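Local coordinates for sugar ABC transporter, periplasmic sugar-binding protein (Caulobacter crescentus, PDB 4IRX) that binds myo-inositol in the periplasm and probably hands it to an ABC transporter for uptake into the cell, at residues 28-33 with 39-44; 59-64 with 88-93; 196-201 with 207-212. One frame throughout, in Å; residues are numbered along the deposited sequence. Where two conformers were deposited one is given.

Contact 1: 28-33 with 39-44; sequences RELEDE and VKVQVL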
loop_
_atom_site.group_PDB
_atom_site.type_symbol
_atom_site.label_atom_id
_atom_site.label_comp_id
_atom_site.label_asym_id
_atom_site.label_seq_id
_atom_site.Cartn_x
_atom_site.Cartn_y
_atom_site.Cartn_z
ATOM N N ARG A 28 -10.828 9.358 -2.811
ATOM C CA ARG A 28 -12.196 9.420 -3.338
ATOM C C ARG A 28 -13.204 8.665 -2.475
ATOM O O ARG A 28 -14.322 9.139 -2.262
ATOM C CB ARG A 28 -12.276 8.925 -4.789
ATOM C CG ARG A 28 -11.525 9.804 -5.756
ATOM C CD ARG A 28 -11.840 9.444 -7.212
ATOM N NE ARG A 28 -11.172 8.224 -7.654
ATOM C CZ ARG A 28 -10.076 8.199 -8.411
ATOM N NH1 ARG A 28 -9.514 9.330 -8.820
ATOM N NH2 ARG A 28 -9.541 7.040 -8.763
ATOM N N GLU A 29 -12.811 7.485 -1.992
ATOM C CA GLU A 29 -13.726 6.708 -1.160
ATOM C C GLU A 29 -13.896 7.404 0.179
ATOM O O GLU A 29 -14.981 7.399 0.755
ATOM C CB GLU A 29 -13.222 5.276 -0.970
ATOM C CG GLU A 29 -12.868 4.542 -2.273
ATOM C CD GLU A 29 -14.031 4.380 -3.259
ATOM O OE1 GLU A 29 -15.196 4.184 -2.865
ATOM O OE2 GLU A 29 -13.761 4.401 -4.478
ATOM N N LEU A 30 -12.821 8.010 0.668
ATOM C CA LEU A 30 -12.884 8.769 1.916
ATOM C C LEU A 30 -13.902 9.898 1.818
ATOM O O LEU A 30 -14.704 10.091 2.742
ATOM C CB LEU A 30 -11.511 9.346 2.256
ATOM C CG LEU A 30 -11.489 10.362 3.391
ATOM C CD1 LEU A 30 -11.672 9.642 4.712
ATOM C CD2 LEU A 30 -10.144 11.101 3.375
ATOM N N GLU A 31 -13.891 10.639 0.713
ATOM C CA GLU A 31 -14.797 11.766 0.561
ATOM C C GLU A 31 -16.255 11.328 0.496
ATOM O O GLU A 31 -17.122 12.010 1.044
ATOM C CB GLU A 31 -14.438 12.591 -0.665
ATOM C CG GLU A 31 -13.140 13.337 -0.478
ATOM C CD GLU A 31 -12.592 13.873 -1.781
ATOM O OE1 GLU A 31 -13.097 13.468 -2.862
ATOM O OE2 GLU A 31 -11.639 14.680 -1.720
ATOM N N ASP A 32 -16.535 10.190 -0.161
ATOM C CA ASP A 32 -17.901 9.638 -0.206
ATOM C C ASP A 32 -18.383 9.292 1.193
ATOM O O ASP A 32 -19.445 9.735 1.651
ATOM C CB ASP A 32 -17.970 8.392 -1.103
ATOM C CG ASP A 32 -19.287 7.612 -0.945
ATOM O OD1 ASP A 32 -20.373 8.219 -1.009
ATOM O OD2 ASP A 32 -19.234 6.367 -0.714
ATOM N N GLU A 33 -17.568 8.504 1.888
ATOM C CA GLU A 33 -17.939 8.084 3.233
ATOM C C GLU A 33 -18.099 9.277 4.165
ATOM O O GLU A 33 -19.010 9.291 4.994
ATOM C CB GLU A 33 -16.941 7.065 3.787
ATOM C CG GLU A 33 -17.401 6.370 5.084
ATOM C CD GLU A 33 -18.509 5.329 4.908
ATOM O OE1 GLU A 33 -18.711 4.812 3.790
ATOM O OE2 GLU A 33 -19.189 5.030 5.917
ATOM N N VAL A 39 -19.548 14.037 8.304
ATOM C CA VAL A 39 -18.321 14.514 8.924
ATOM C C VAL A 39 -17.488 15.282 7.916
ATOM O O VAL A 39 -17.343 14.876 6.755
ATOM C CB VAL A 39 -17.527 13.333 9.592
ATOM C CG1 VAL A 39 -16.973 12.333 8.572
ATOM C CG2 VAL A 39 -16.414 13.838 10.507
ATOM N N LYS A 40 -16.920 16.404 8.349
ATOM C CA LYS A 40 -15.993 17.118 7.487
ATOM C C LYS A 40 -14.624 16.474 7.607
ATOM O O LYS A 40 -14.159 16.213 8.718
ATOM C CB LYS A 40 -15.913 18.601 7.876
ATOM C CG LYS A 40 -15.062 19.423 6.907
ATOM C CD LYS A 40 -15.060 20.913 7.257
ATOM C CE LYS A 40 -14.405 21.741 6.153
ATOM N NZ LYS A 40 -14.417 23.212 6.485
ATOM N N VAL A 41 -13.991 16.159 6.480
ATOM C CA VAL A 41 -12.615 15.691 6.528
ATOM C C VAL A 41 -11.679 16.754 5.989
ATOM O O VAL A 41 -11.935 17.373 4.938
ATOM C CB VAL A 41 -12.390 14.314 5.806
ATOM C CG1 VAL A 41 -13.018 13.185 6.607
ATOM C CG2 VAL A 41 -12.903 14.340 4.340
ATOM N N GLN A 42 -10.614 17.013 6.736
ATOM C CA GLN A 42 -9.589 17.891 6.217
ATOM C C GLN A 42 -8.423 17.017 5.806
ATOM O O GLN A 42 -7.849 16.315 6.628
ATOM C CB GLN A 42 -9.162 18.951 7.237
ATOM C CG GLN A 42 -10.284 19.921 7.553
ATOM C CD GLN A 42 -9.787 21.243 8.123
ATOM O OE1 GLN A 42 -8.903 21.874 7.549
ATOM N NE2 GLN A 42 -10.400 21.694 9.212
ATOM N N VAL A 43 -8.100 17.044 4.518
ATOM C CA VAL A 43 -7.096 16.127 3.957
ATOM C C VAL A 43 -5.775 16.826 3.762
ATOM O O VAL A 43 -5.719 17.871 3.117
ATOM C CB VAL A 43 -7.571 15.593 2.605
ATOM C CG1 VAL A 43 -6.466 14.778 1.930
ATOM C CG2 VAL A 43 -8.853 14.783 2.812
ATOM N N LEU A 44 -4.718 16.263 4.348
ATOM C CA LEU A 44 -3.389 16.836 4.258
ATOM C C LEU A 44 -2.490 15.866 3.498
ATOM O O LEU A 44 -2.565 14.643 3.688
ATOM C CB LEU A 44 -2.820 17.081 5.654
ATOM C CG LEU A 44 -3.732 17.812 6.652
ATOM C CD1 LEU A 44 -3.060 17.905 8.033
ATOM C CD2 LEU A 44 -4.109 19.169 6.107
#

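Contact 2: 59-64 with 88-93; sequences AAAVQG and QGVAVI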
loop_
_atom_site.group_PDB
_atom_site.type_symbol
_atom_site.label_atom_id
_atom_site.label_comp_id
_atom_site.label_asym_id
_atom_site.label_seq_id
_atom_site.Cartn_x
_atom_site.Cartn_y
_atom_site.Cartn_z
ATOM N N ALA A 59 -0.007 20.668 14.066
ATOM C CA ALA A 59 -0.894 21.783 13.807
ATOM C C ALA A 59 -2.364 21.395 13.961
ATOM O O ALA A 59 -3.171 22.153 14.517
ATOM C CB ALA A 59 -0.627 22.346 12.434
ATOM N N ALA A 60 -2.712 20.208 13.488
ATOM C CA ALA A 60 -4.077 19.737 13.620
ATOM C C ALA A 60 -4.467 19.649 15.092
ATOM O O ALA A 60 -5.591 20.023 15.461
ATOM C CB ALA A 60 -4.238 18.385 12.898
ATOM N N ALA A 61 -3.543 19.190 15.930
ATOM C CA ALA A 61 -3.803 19.070 17.368
ATOM C C ALA A 61 -3.968 20.448 18.000
ATOM O O ALA A 61 -4.904 20.676 18.761
ATOM C CB ALA A 61 -2.684 18.316 18.058
ATOM N N VAL A 62 -3.073 21.368 17.653
ATOM C CA VAL A 62 -3.184 22.750 18.151
ATOM C C VAL A 62 -4.542 23.374 17.814
ATOM O O VAL A 62 -5.154 24.089 18.642
ATOM C CB VAL A 62 -2.020 23.606 17.617
ATOM C CG1 VAL A 62 -2.274 25.081 17.853
ATOM C CG2 VAL A 62 -0.752 23.190 18.330
ATOM N N GLN A 63 -5.048 23.067 16.623
ATOM C CA GLN A 63 -6.298 23.650 16.158
ATOM C C GLN A 63 -7.548 22.850 16.529
ATOM O O GLN A 63 -8.644 23.189 16.088
ATOM C CB GLN A 63 -6.230 23.935 14.668
ATOM C CG GLN A 63 -5.122 24.957 14.314
ATOM C CD GLN A 63 -4.956 25.141 12.818
ATOM O OE1 GLN A 63 -5.904 24.972 12.055
ATOM N NE2 GLN A 63 -3.734 25.461 12.387
ATOM N N GLY A 64 -7.396 21.815 17.354
ATOM C CA GLY A 64 -8.562 21.192 17.956
ATOM C C GLY A 64 -9.006 19.838 17.445
ATOM O O GLY A 64 -9.998 19.307 17.916
ATOM N N GLN A 88 -1.864 14.519 24.316
ATOM C CA GLN A 88 -2.683 15.727 24.269
ATOM C C GLN A 88 -4.169 15.405 24.193
ATOM O O GLN A 88 -4.987 16.318 24.089
ATOM C CB GLN A 88 -2.386 16.529 23.011
ATOM C CG GLN A 88 -1.016 17.080 22.892
ATOM C CD GLN A 88 -0.890 17.873 21.626
ATOM O OE1 GLN A 88 -1.693 18.769 21.370
ATOM N NE2 GLN A 88 0.089 17.525 20.801
ATOM N N GLY A 89 -4.522 14.125 24.179
ATOM C CA GLY A 89 -5.923 13.746 24.081
ATOM C C GLY A 89 -6.472 13.690 22.659
ATOM O O GLY A 89 -7.680 13.782 22.453
ATOM N N VAL A 90 -5.589 13.557 21.670
ATOM C CA VAL A 90 -6.032 13.353 20.287
ATOM C C VAL A 90 -5.911 11.881 19.968
ATOM O O VAL A 90 -4.821 11.295 20.108
ATOM C CB VAL A 90 -5.169 14.151 19.321
ATOM C CG1 VAL A 90 -5.643 13.944 17.859
ATOM C CG2 VAL A 90 -5.196 15.630 19.688
ATOM N N ALA A 91 -7.022 11.268 19.570
ATOM C CA ALA A 91 -6.991 9.850 19.196
ATOM C C ALA A 91 -6.364 9.709 17.807
ATOM O O ALA A 91 -6.619 10.506 16.900
ATOM C CB ALA A 91 -8.374 9.253 19.220
ATOM N N VAL A 92 -5.522 8.702 17.669
ATOM C CA VAL A 92 -4.839 8.412 16.418
ATOM C C VAL A 92 -5.148 6.996 15.944
ATOM O O VAL A 92 -5.072 6.019 16.712
ATOM C CB VAL A 92 -3.309 8.579 16.586
ATOM C CG1 VAL A 92 -2.547 8.251 15.272
ATOM C CG2 VAL A 92 -2.967 10.000 17.063
ATOM N N ILE A 93 -5.493 6.885 14.669
ATOM C CA ILE A 93 -5.630 5.589 14.028
ATOM C C ILE A 93 -4.842 5.619 12.707
ATOM O O ILE A 93 -4.864 6.617 11.981
ATOM C CB ILE A 93 -7.119 5.214 13.849
ATOM C CG1 ILE A 93 -7.291 3.783 13.319
ATOM C CG2 ILE A 93 -7.814 6.228 12.980
ATOM C CD1 ILE A 93 -8.713 3.268 13.503
#

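Contact 3: 196-201 with 207-212; sequences DVILCL and MGALEA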
loop_
_atom_site.group_PDB
_atom_site.type_symbol
_atom_site.label_atom_id
_atom_site.label_comp_id
_atom_site.label_asym_id
_atom_site.label_seq_id
_atom_site.Cartn_x
_atom_site.Cartn_y
_atom_site.Cartn_z
ATOM N N ASP A 196 12.403 -15.178 -14.410
ATOM C CA ASP A 196 11.100 -15.736 -14.716
ATOM C C ASP A 196 9.957 -14.847 -14.255
ATOM O O ASP A 196 8.919 -14.760 -14.887
ATOM C CB ASP A 196 10.954 -17.102 -14.028
ATOM C CG ASP A 196 11.900 -18.119 -14.587
ATOM O OD1 ASP A 196 11.677 -18.494 -15.757
ATOM O OD2 ASP A 196 12.868 -18.539 -13.896
ATOM N N VAL A 197 10.144 -14.204 -13.109
ATOM C CA VAL A 197 9.083 -13.460 -12.456
ATOM C C VAL A 197 9.659 -12.187 -11.868
ATOM O O VAL A 197 10.739 -12.203 -11.284
ATOM C CB VAL A 197 8.437 -14.272 -11.308
ATOM C CG1 VAL A 197 7.346 -13.442 -10.548
ATOM C CG2 VAL A 197 7.889 -15.590 -11.826
ATOM N N ILE A 198 8.948 -11.085 -12.083
ATOM C CA ILE A 198 9.223 -9.821 -11.402
ATOM C C ILE A 198 8.020 -9.565 -10.482
ATOM O O ILE A 198 6.897 -9.280 -10.938
ATOM C CB ILE A 198 9.389 -8.659 -12.411
ATOM C CG1 ILE A 198 10.433 -9.027 -13.456
ATOM C CG2 ILE A 198 9.847 -7.417 -11.687
ATOM C CD1 ILE A 198 10.624 -7.989 -14.553
ATOM N N LEU A 199 8.265 -9.662 -9.184
ATOM C CA LEU A 199 7.245 -9.379 -8.177
ATOM C C LEU A 199 7.345 -7.918 -7.779
ATOM O O LEU A 199 8.357 -7.487 -7.213
ATOM C CB LEU A 199 7.452 -10.263 -6.933
ATOM C CG LEU A 199 7.285 -11.778 -7.042
ATOM C CD1 LEU A 199 7.404 -12.450 -5.684
ATOM C CD2 LEU A 199 5.928 -12.130 -7.658
ATOM N N CYS A 200 6.314 -7.147 -8.110
ATOM C CA CYS A 200 6.304 -5.718 -7.838
ATOM C C CYS A 200 5.292 -5.437 -6.752
ATOM O O CYS A 200 4.139 -5.869 -6.842
ATOM C CB CYS A 200 5.917 -4.951 -9.094
ATOM S SG CYS A 200 7.070 -5.171 -10.436
ATOM N N LEU A 201 5.723 -4.697 -5.734
ATOM C CA LEU A 201 4.898 -4.541 -4.548
ATOM C C LEU A 201 3.876 -3.393 -4.634
ATOM O O LEU A 201 3.215 -3.048 -3.649
ATOM C CB LEU A 201 5.768 -4.484 -3.287
ATOM C CG LEU A 201 6.188 -5.857 -2.731
ATOM C CD1 LEU A 201 6.782 -6.823 -3.738
ATOM C CD2 LEU A 201 7.150 -5.644 -1.590
HETATM N N MSE A 207 3.494 -1.505 -13.648
HETATM C CA MSE A 207 3.335 -0.942 -14.985
HETATM C C MSE A 207 4.690 -0.555 -15.558
HETATM O O MSE A 207 4.988 -0.856 -16.726
HETATM C CB MSE A 207 2.370 0.235 -14.953
HETATM C CG MSE A 207 0.979 -0.159 -14.490
HETATM SE SE MSE A 207 0.046 -1.429 -15.587
HETATM C CE MSE A 207 0.264 -0.536 -17.288
ATOM N N GLY A 208 5.529 0.085 -14.747
ATOM C CA GLY A 208 6.903 0.359 -15.161
ATOM C C GLY A 208 7.736 -0.869 -15.488
ATOM O O GLY A 208 8.493 -0.888 -16.469
ATOM N N ALA A 209 7.598 -1.910 -14.677
ATOM C CA ALA A 209 8.340 -3.125 -14.954
ATOM C C ALA A 209 7.850 -3.798 -16.218
ATOM O O ALA A 209 8.686 -4.316 -16.987
ATOM C CB ALA A 209 8.284 -4.098 -13.756
ATOM N N LEU A 210 6.538 -3.784 -16.456
ATOM C CA LEU A 210 6.025 -4.310 -17.742
ATOM C C LEU A 210 6.653 -3.566 -18.922
ATOM O O LEU A 210 7.020 -4.185 -19.944
ATOM C CB LEU A 210 4.497 -4.219 -17.836
ATOM C CG LEU A 210 3.565 -5.209 -17.121
ATOM C CD1 LEU A 210 2.136 -4.742 -17.287
ATOM C CD2 LEU A 210 3.709 -6.606 -17.718
ATOM N N GLU A 211 6.753 -2.243 -18.786
ATOM C CA GLU A 211 7.350 -1.434 -19.849
ATOM C C GLU A 211 8.820 -1.762 -20.027
ATOM O O GLU A 211 9.277 -1.872 -21.162
ATOM C CB GLU A 211 7.123 0.055 -19.590
ATOM C CG GLU A 211 5.653 0.396 -19.709
ATOM C CD GLU A 211 5.296 1.728 -19.170
ATOM O OE1 GLU A 211 6.099 2.364 -18.466
ATOM O OE2 GLU A 211 4.171 2.187 -19.462
ATOM N N ALA A 212 9.553 -1.947 -18.929
ATOM C CA ALA A 212 10.959 -2.348 -19.036
ATOM C C ALA A 212 11.116 -3.689 -19.764
ATOM O O ALA A 212 12.027 -3.857 -20.595
ATOM C CB ALA A 212 11.595 -2.400 -17.648
#

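Contact 1: 28-33 with 39-44
L30, on the strand-facing side of helix 21-37, meets V41 and V43, two residues apart on strand 40-45, and these two touches make up the direct contact. Followed along segment 28-33, the chain first presents E29, too far from the strand to touch it; its OE1 is engaged in a salt bridge with R256 instead. L30 comes next, with CG anti to the backbone N (chi1 169°), a setting that carries its forked end out from the helix and over the strand. The two branches divide the work: L30 CD1 lies 4.2 Å from V41 CG1, and L30 CD2 lies 3.9 Å from V43 CG2. L30 and V43 run past one another in opposite directions, so their methyls meet alongside, in ordinary van der Waals contact. L30 was modelled in two conformers, and this division of its methyls holds for the one described. E31 leaves the helix at the flank, and its aliphatic part approaches the strand without touching it, E31 CG staying 4.9 Å from V41 CG2; its carboxylate reaches back to R27 of the preceding turn in a salt bridge. D32 and E33 face other partners: D32 OD2 pairs with R256 and K36, while E33 uses one oxygen for R256 and the other for R260. The helix keeps its regular bonding here, E33 N to E29 O at 3.0 Å. L30 also rests on V13 of strand 10-15 and on I255 and L259 of helix 251-268, and V41 shares L259, so the contact is one corner of a larger apolar layer. It closes the beta-alpha-beta unit of strand 10-15, helix 21-37 and strand 40-45, the last being an outermost strand of its sheet, bonded along its backbone to strand 10-15.

Contact 2: 59-64 with 88-93
A61 CB is met from two directions, by the amide of Q88 and by a methyl of V90, near the C-terminal end of helix 50-62. Q88 OE1 approaches to 3.5 Å of A61 CB, closer than the amide nitrogen, Q88 NE2, at 4.0 Å. The methyl is raised obliquely from the plane of that amide, on the oxygen side, and, with a methyl as partner, the touch is van der Waals in kind. The second neighbour is V90, whose CG2 lies 4.0 Å from A61 CB. V90 has CG1 anti to its backbone N (chi1 -180°), which leaves CG2 as the branch turned to the helix. The backbones come nearest at the same place, A61 CA being 6.8 Å from V90 CA, a spacing that the small alanine side chain can span.

Further out, two helix ends frame these groups. Helix 50-62 finishes in a Schellman motif with G64 at positive phi (106°), and G64 N bonds to A61 O at 3.1 Å. Helix 79-87 stops in the same manner at G89, and the turn sends the chain back toward strand 91-95. Q88, just before that glycine, stretches out beyond CG and reaches A61 from the solvent-exposed side, whereas V90 is buried. L85 of helix 79-87 touches both A61 and V90, and V90 also lies on V68. The contact thus joins the end of helix 50-62 to the entry of strand 91-95, which is bonded along its backbone to strand 67-70 in the sheet, with helix 79-87 packed beside both.

Contact 3: 196-201 with 207-212
The methyl of A209 is the single point at which helix 203-215 touches strand 197-200 here, and it meets C200 and I198 together. The tighter half is the sulphur: C200 SG stands 3.7 Å from A209 CB, placed there by a first torsion of -62° that sets SG beside the backbone N and anti to the carbonyl carbon. I198 makes the looser half, its CG2 lying 4.2 Å from A209 CB. Beyond these touches the segments do not meet. A212, one turn further along the helix, points its methyl to the strand but stays clear of it, and packs against T183 and Q184 of helix 176-189; A209 also touches T183. E211, on the far face, is partly exposed. M207, a selenomethionine, turns away to E233 and R237 of helix 232-239.

All three touching residues are buried. Just past the strand, L201 lies in the short link to the helix and lines the myo-inositol pocket; the side chain of C200 is about 10 Å from the sugar alcohol. Strand 197-200, helix 203-215 and strand 224-226 form a beta-alpha-beta unit, the Rossmann-like building block of periplasmic sugar-binding proteins.

In the fold
Along the chain the contacts come in series, each closing before the next opens. Contacts 1 and 2 belong to one lobe and reach the same mixed sheet: strand 40-45 at its edge leads directly into helix 50-62, and their centres are about 17 Å apart, with nearest atoms about 5 Å apart. Contact 3 lies in the other lobe, on the four-stranded parallel sheet, across the centre of the chain; its centre is about 32 Å from that of contact 1 and about 40 Å from that of contact 2. Myo-inositol binds between the lobes. Each contact lies within one lobe; contacts 1 and 3 set a helix on a strand, and contact 2 sets a helix end on the loop entering one. Contact 3 continues at L201 into the pocket.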